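Concanavalin A-like lectin protein kinase family protein (Theobroma cacao, PDB 6CTH) probably transfers phosphate from ATP to serine or threonine side chains of other proteins, as a receptor-like kinase of plants. Local coordinates at residues V265-A270 against P294-S299; M184-L189 against D199-G204. All coordinates share one frame; numbering follows the deposited sequence.

Both contacts belong to the helical part of the kinase domain, on the same side of the chain's centre, with their own centres about 14 Å apart. They come in series along the chain: contact 2 joins the loop into helix 186-191 to helix 196-212, and it closes before contact 1 brings the tail after helix 280-287 onto helix 256-269. The two touch where helix 256-269 ends. Cys269 packs against Val200, Phe203 and Gly204, and Ala270 against Tyr201. Packing thus passes from the end of the activation segment through helices 196-212 and 256-269 to the C-terminal tail, with contact 1 the more peripheral of the two.

Contact 1: V265-A270 against P294-S299; sequences VGLWCA and PNLPGS. With ACT (acetate ion), chain D.
Pro294 lies over one face of the Trp268 indole in a CH-pi contact, its CB 3.6 Å from the centroid of the five-membered ring and only 14° off the ring normal. The rest of the proline leans toward the benzene half, CG standing 3.9 Å from CE3 of Trp268. Proline suits this place: its compact, rigid ring turns polarised C-H groups to the electron-rich indole face. Trp268 presents that face because its CG is anti to the backbone N (chi1 -169°), which carries the indole out from the helix toward the tail.

Two residues on, Leu296 turns back to the same helix and sets both methyls against it, CD1 3.8 Å from Leu267 CB and CD2 4.0 Å from Trp268 CA; a branched apolar end suits two neighbouring helix residues. Between Pro294 and Leu296, Asn295 starts its side chain away from the helix, while its N-H is bonded to OXT of an acetate ion (2.9 Å, 158°). The acetate, probably from the crystallisation liquor, also brings its methyl obliquely to the indole.

Farther out, Val286 and Pro278 pack on Trp268, and Leu267 reaches Val233, Trp234 and Tyr237 of helix 229-238. Trp234 NE1 is hydrogen-bonded to Pro297 O, fixing the tail beyond the leucine. This is a proline-on-tryptophan CH-pi contact, here joining the C-terminal tail to helix 256-269 of the helical kinase lobe.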
loop_
_atom_site.group_PDB
_atom_site.type_symbol
_atom_site.label_atom_id
_atom_site.label_comp_id
_atom_site.label_asym_id
_atom_site.label_seq_id
_atom_site.Cartn_x
_atom_site.Cartn_y
_atom_site.Cartn_z
ATOM N N VAL A 265 10.173 -8.667 -11.261
ATOM C CA VAL A 265 9.006 -7.780 -11.419
ATOM C C VAL A 265 9.196 -6.527 -10.563
ATOM O O VAL A 265 8.979 -5.426 -11.033
ATOM C CB VAL A 265 7.710 -8.531 -11.040
ATOM C CG1 VAL A 265 6.563 -7.587 -10.724
ATOM C CG2 VAL A 265 7.363 -9.527 -12.149
ATOM N N GLY A 266 9.621 -6.697 -9.325
ATOM C CA GLY A 266 9.857 -5.536 -8.471
ATOM C C GLY A 266 10.844 -4.529 -9.039
ATOM O O GLY A 266 10.612 -3.322 -9.029
ATOM N N LEU A 267 11.981 -5.028 -9.539
ATOM C CA LEU A 267 12.991 -4.124 -10.121
ATOM C C LEU A 267 12.488 -3.444 -11.385
ATOM O O LEU A 267 12.742 -2.284 -11.621
ATOM C CB LEU A 267 14.298 -4.924 -10.384
ATOM C CG LEU A 267 14.984 -5.533 -9.158
ATOM C CD1 LEU A 267 16.107 -6.434 -9.625
ATOM C CD2 LEU A 267 15.470 -4.413 -8.255
ATOM N N TRP A 268 11.823 -4.199 -12.249
ATOM C CA TRP A 268 11.219 -3.666 -13.479
ATOM C C TRP A 268 10.289 -2.509 -13.184
ATOM O O TRP A 268 10.322 -1.483 -13.855
ATOM C CB TRP A 268 10.477 -4.808 -14.149
ATOM C CG TRP A 268 9.969 -4.669 -15.528
ATOM C CD1 TRP A 268 10.454 -3.867 -16.530
ATOM C CD2 TRP A 268 8.930 -5.468 -16.122
ATOM N NE1 TRP A 268 9.740 -4.094 -17.704
ATOM C CE2 TRP A 268 8.817 -5.077 -17.480
ATOM C CE3 TRP A 268 8.080 -6.467 -15.635
ATOM C CZ2 TRP A 268 7.877 -5.646 -18.364
ATOM C CZ3 TRP A 268 7.128 -7.034 -16.528
ATOM C CH2 TRP A 268 7.083 -6.640 -17.881
ATOM N N CYS A 269 9.465 -2.697 -12.158
ATOM C CA CYS A 269 8.494 -1.713 -11.701
ATOM C C CYS A 269 9.220 -0.527 -11.104
ATOM O O CYS A 269 8.830 0.597 -11.325
ATOM C CB CYS A 269 7.532 -2.325 -10.678
ATOM S SG CYS A 269 6.342 -3.440 -11.467
ATOM N N ALA A 270 10.328 -0.797 -10.410
ATOM C CA ALA A 270 11.103 0.250 -9.777
ATOM C C ALA A 270 12.194 0.840 -10.651
ATOM O O ALA A 270 13.136 1.480 -10.138
ATOM C CB ALA A 270 11.659 -0.254 -8.447
ATOM N N PRO A 294 11.112 -9.972 -17.432
ATOM C CA PRO A 294 11.701 -8.825 -18.127
ATOM C C PRO A 294 13.215 -8.991 -18.313
ATOM O O PRO A 294 13.851 -9.611 -17.471
ATOM C CB PRO A 294 11.472 -7.670 -17.154
ATOM C CG PRO A 294 11.459 -8.334 -15.828
ATOM C CD PRO A 294 10.711 -9.629 -16.057
ATOM N N ASN A 295 13.749 -8.395 -19.367
ATOM C CA ASN A 295 15.203 -8.275 -19.568
ATOM C C ASN A 295 15.680 -7.013 -18.838
ATOM O O ASN A 295 15.411 -5.889 -19.259
ATOM C CB ASN A 295 15.580 -8.215 -21.050
ATOM C CG ASN A 295 15.556 -9.590 -21.710
ATOM O OD1 ASN A 295 15.062 -10.564 -21.123
ATOM N ND2 ASN A 295 16.071 -9.676 -22.947
ATOM N N LEU A 296 16.355 -7.224 -17.736
ATOM C CA LEU A 296 16.848 -6.116 -16.910
ATOM C C LEU A 296 18.351 -6.031 -17.047
ATOM O O LEU A 296 18.975 -7.058 -17.122
ATOM C CB LEU A 296 16.491 -6.387 -15.477
ATOM C CG LEU A 296 14.985 -6.351 -15.227
ATOM C CD1 LEU A 296 14.758 -6.679 -13.777
ATOM C CD2 LEU A 296 14.390 -4.977 -15.545
ATOM N N PRO A 297 18.921 -4.813 -17.087
ATOM C CA PRO A 297 20.364 -4.719 -16.927
ATOM C C PRO A 297 20.791 -5.163 -15.527
ATOM O O PRO A 297 20.031 -5.024 -14.557
ATOM C CB PRO A 297 20.621 -3.224 -17.140
ATOM C CG PRO A 297 19.369 -2.594 -16.616
ATOM C CD PRO A 297 18.347 -3.475 -17.283
ATOM N N GLY A 298 22.017 -5.677 -15.424
ATOM C CA GLY A 298 22.558 -6.106 -14.142
ATOM C C GLY A 298 22.880 -4.964 -13.201
ATOM O O GLY A 298 22.852 -5.143 -11.999
ATOM N N SER A 299 23.159 -3.778 -13.728
ATOM C CA SER A 299 23.342 -2.591 -12.881
ATOM C C SER A 299 22.146 -1.657 -12.947
ATOM O O SER A 299 21.625 -1.406 -14.045
ATOM C CB SER A 299 24.581 -1.808 -13.304
ATOM O OG SER A 299 25.717 -2.585 -13.044
HETATM C C ACT D . 11.406 -6.553 -21.423
HETATM O O ACT D . 12.356 -5.788 -21.219
HETATM O OXT ACT D . 11.459 -7.741 -21.081
HETATM C CH3 ACT D . 10.124 -5.980 -21.935
#

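Contact 2: M184-L189 against D199-G204; sequences MAPECL and DVYSFG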
loop_
_atom_site.group_PDB
_atom_site.type_symbol
_atom_site.label_atom_id
_atom_site.label_comp_id
_atom_site.label_asym_id
_atom_site.label_seq_id
_atom_site.Cartn_x
_atom_site.Cartn_y
_atom_site.Cartn_z
ATOM N N MET A 184 8.483 7.004 -3.717
ATOM C CA MET A 184 8.236 7.980 -4.747
ATOM C C MET A 184 9.220 7.857 -5.882
ATOM O O MET A 184 10.460 7.849 -5.666
ATOM C CB MET A 184 8.234 9.379 -4.157
ATOM C CG MET A 184 7.022 9.684 -3.294
ATOM S SD MET A 184 7.205 11.237 -2.387
ATOM C CE MET A 184 6.795 12.452 -3.612
ATOM N N ALA A 185 8.703 7.710 -7.101
ATOM C CA ALA A 185 9.541 7.616 -8.283
ATOM C C ALA A 185 10.386 8.868 -8.489
ATOM O O ALA A 185 9.953 9.969 -8.137
ATOM C CB ALA A 185 8.658 7.393 -9.535
ATOM N N PRO A 186 11.584 8.716 -9.086
ATOM C CA PRO A 186 12.433 9.917 -9.198
ATOM C C PRO A 186 11.847 11.110 -9.948
ATOM O O PRO A 186 12.077 12.258 -9.512
ATOM C CB PRO A 186 13.730 9.411 -9.885
ATOM C CG PRO A 186 13.413 8.083 -10.382
ATOM C CD PRO A 186 12.239 7.517 -9.616
ATOM N N GLU A 187 11.103 10.838 -11.028
ATOM C CA GLU A 187 10.443 11.881 -11.772
ATOM C C GLU A 187 9.390 12.659 -10.936
ATOM O O GLU A 187 9.088 13.788 -11.276
ATOM C CB GLU A 187 9.877 11.382 -13.116
ATOM C CG GLU A 187 8.592 10.554 -13.008
ATOM C CD GLU A 187 8.803 9.090 -12.682
ATOM O OE1 GLU A 187 9.997 8.634 -12.497
ATOM O OE2 GLU A 187 7.748 8.374 -12.632
ATOM N N CYS A 188 8.858 12.080 -9.853
ATOM C CA CYS A 188 7.999 12.858 -8.934
ATOM C C CYS A 188 8.731 14.057 -8.432
ATOM O O CYS A 188 8.162 15.155 -8.403
ATOM C CB CYS A 188 7.588 12.082 -7.682
ATOM S SG CYS A 188 6.458 10.712 -8.005
ATOM N N LEU A 189 9.970 13.862 -7.984
ATOM C CA LEU A 189 10.687 14.986 -7.407
ATOM C C LEU A 189 11.234 15.941 -8.444
ATOM O O LEU A 189 11.404 17.134 -8.146
ATOM C CB LEU A 189 11.867 14.532 -6.552
ATOM C CG LEU A 189 11.609 13.707 -5.308
ATOM C CD1 LEU A 189 12.895 13.729 -4.480
ATOM C CD2 LEU A 189 10.396 14.190 -4.497
ATOM N N ASP A 199 2.782 5.143 -9.866
ATOM C CA ASP A 199 2.103 4.176 -9.021
ATOM C C ASP A 199 2.792 2.807 -9.142
ATOM O O ASP A 199 2.965 2.110 -8.155
ATOM C CB ASP A 199 0.634 4.040 -9.422
ATOM C CG ASP A 199 -0.284 4.955 -8.634
ATOM O OD1 ASP A 199 0.194 5.673 -7.738
ATOM O OD2 ASP A 199 -1.497 4.948 -8.919
ATOM N N VAL A 200 3.169 2.420 -10.366
ATOM C CA VAL A 200 3.843 1.134 -10.596
ATOM C C VAL A 200 5.216 1.132 -9.857
ATOM O O VAL A 200 5.584 0.142 -9.310
ATOM C CB VAL A 200 3.925 0.796 -12.115
ATOM C CG1 VAL A 200 4.967 -0.267 -12.406
ATOM C CG2 VAL A 200 2.552 0.349 -12.584
ATOM N N TYR A 201 5.908 2.251 -9.832
ATOM C CA TYR A 201 7.192 2.379 -9.077
ATOM C C TYR A 201 6.945 2.014 -7.614
ATOM O O TYR A 201 7.623 1.125 -7.068
ATOM C CB TYR A 201 7.754 3.753 -9.268
ATOM C CG TYR A 201 9.048 3.922 -8.457
ATOM C CD1 TYR A 201 9.018 4.201 -7.101
ATOM C CD2 TYR A 201 10.265 3.725 -9.075
ATOM C CE1 TYR A 201 10.200 4.296 -6.383
ATOM C CE2 TYR A 201 11.452 3.797 -8.358
ATOM C CZ TYR A 201 11.388 4.113 -7.046
ATOM O OH TYR A 201 12.590 4.200 -6.318
ATOM N N SER A 202 5.918 2.613 -6.995
ATOM C CA SER A 202 5.613 2.320 -5.595
ATOM C C SER A 202 5.276 0.855 -5.410
ATOM O O SER A 202 5.698 0.244 -4.460
ATOM C CB SER A 202 4.425 3.144 -5.102
ATOM O OG SER A 202 4.595 4.532 -5.372
ATOM N N PHE A 203 4.488 0.283 -6.335
ATOM C CA PHE A 203 4.190 -1.151 -6.287
ATOM C C PHE A 203 5.476 -2.018 -6.291
ATOM O O PHE A 203 5.569 -3.022 -5.557
ATOM C CB PHE A 203 3.274 -1.536 -7.506
ATOM C CG PHE A 203 3.065 -3.022 -7.679
ATOM C CD1 PHE A 203 2.039 -3.669 -7.040
ATOM C CD2 PHE A 203 3.928 -3.764 -8.469
ATOM C CE1 PHE A 203 1.868 -5.051 -7.167
ATOM C CE2 PHE A 203 3.773 -5.139 -8.590
ATOM C CZ PHE A 203 2.731 -5.781 -7.947
ATOM N N GLY A 204 6.425 -1.638 -7.138
ATOM C CA GLY A 204 7.760 -2.312 -7.255
ATOM C C GLY A 204 8.456 -2.335 -5.904
ATOM O O GLY A 204 8.897 -3.398 -5.460
HETATM O O HOH W 1 12.970 7.007 -6.053
#
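Ala185 sits squarely over the phenol ring of Tyr201, its CA 3.7 Å from the ring centroid and 14° off the normal, a CH-pi contact made by the backbone itself. The methyl adds to it, CB resting 3.7 Å from Tyr201 CG near the root of the side chain, and Ala185 N comes within 3.5 Å of Tyr201 CD1. This is the tight part of the contact, and alanine suits it: a short side chain lets the main chain settle onto the aromatic face. With chi1 at 178°, trans about CA-CB, the Tyr201 ring extends from helix 196-212 to the incoming loop.

Toward the hydroxyl end the packing gives way to an oblique touch and a water bridge, beside the exposed Pro186, whose CD comes no nearer than 4.0 Å to Tyr201 CE2. Met184 starts its side chain away from the helix and touches the ring through its carbonyl, O 3.6 Å from Tyr201 CE1, obliquely. A water donates to Met184 O at 2.7 Å and lies 2.8 Å from Tyr201 OH, bridging the polar ends that do not meet directly.

Ala185, Pro186 and Glu187 form the APE motif that closes the activation segment of protein kinases. Glu187 makes the salt bridge with Arg277 familiar in this family. Across the contact, Ser202 OG is hydrogen-bonded to Tyr183 O, a second tie beside the ring. The buried carboxylate of Asp199 is gripped by the backbone N of His139 and Arg140 and by His130 NE2, holding the HRD segment of the catalytic loop, as in other protein kinases. Helix 196-212 thus has the activation segment on Tyr201, helix 112-132 packed on Phe203, and helix 256-269 reaching Val200 and Phe203 through Cys269.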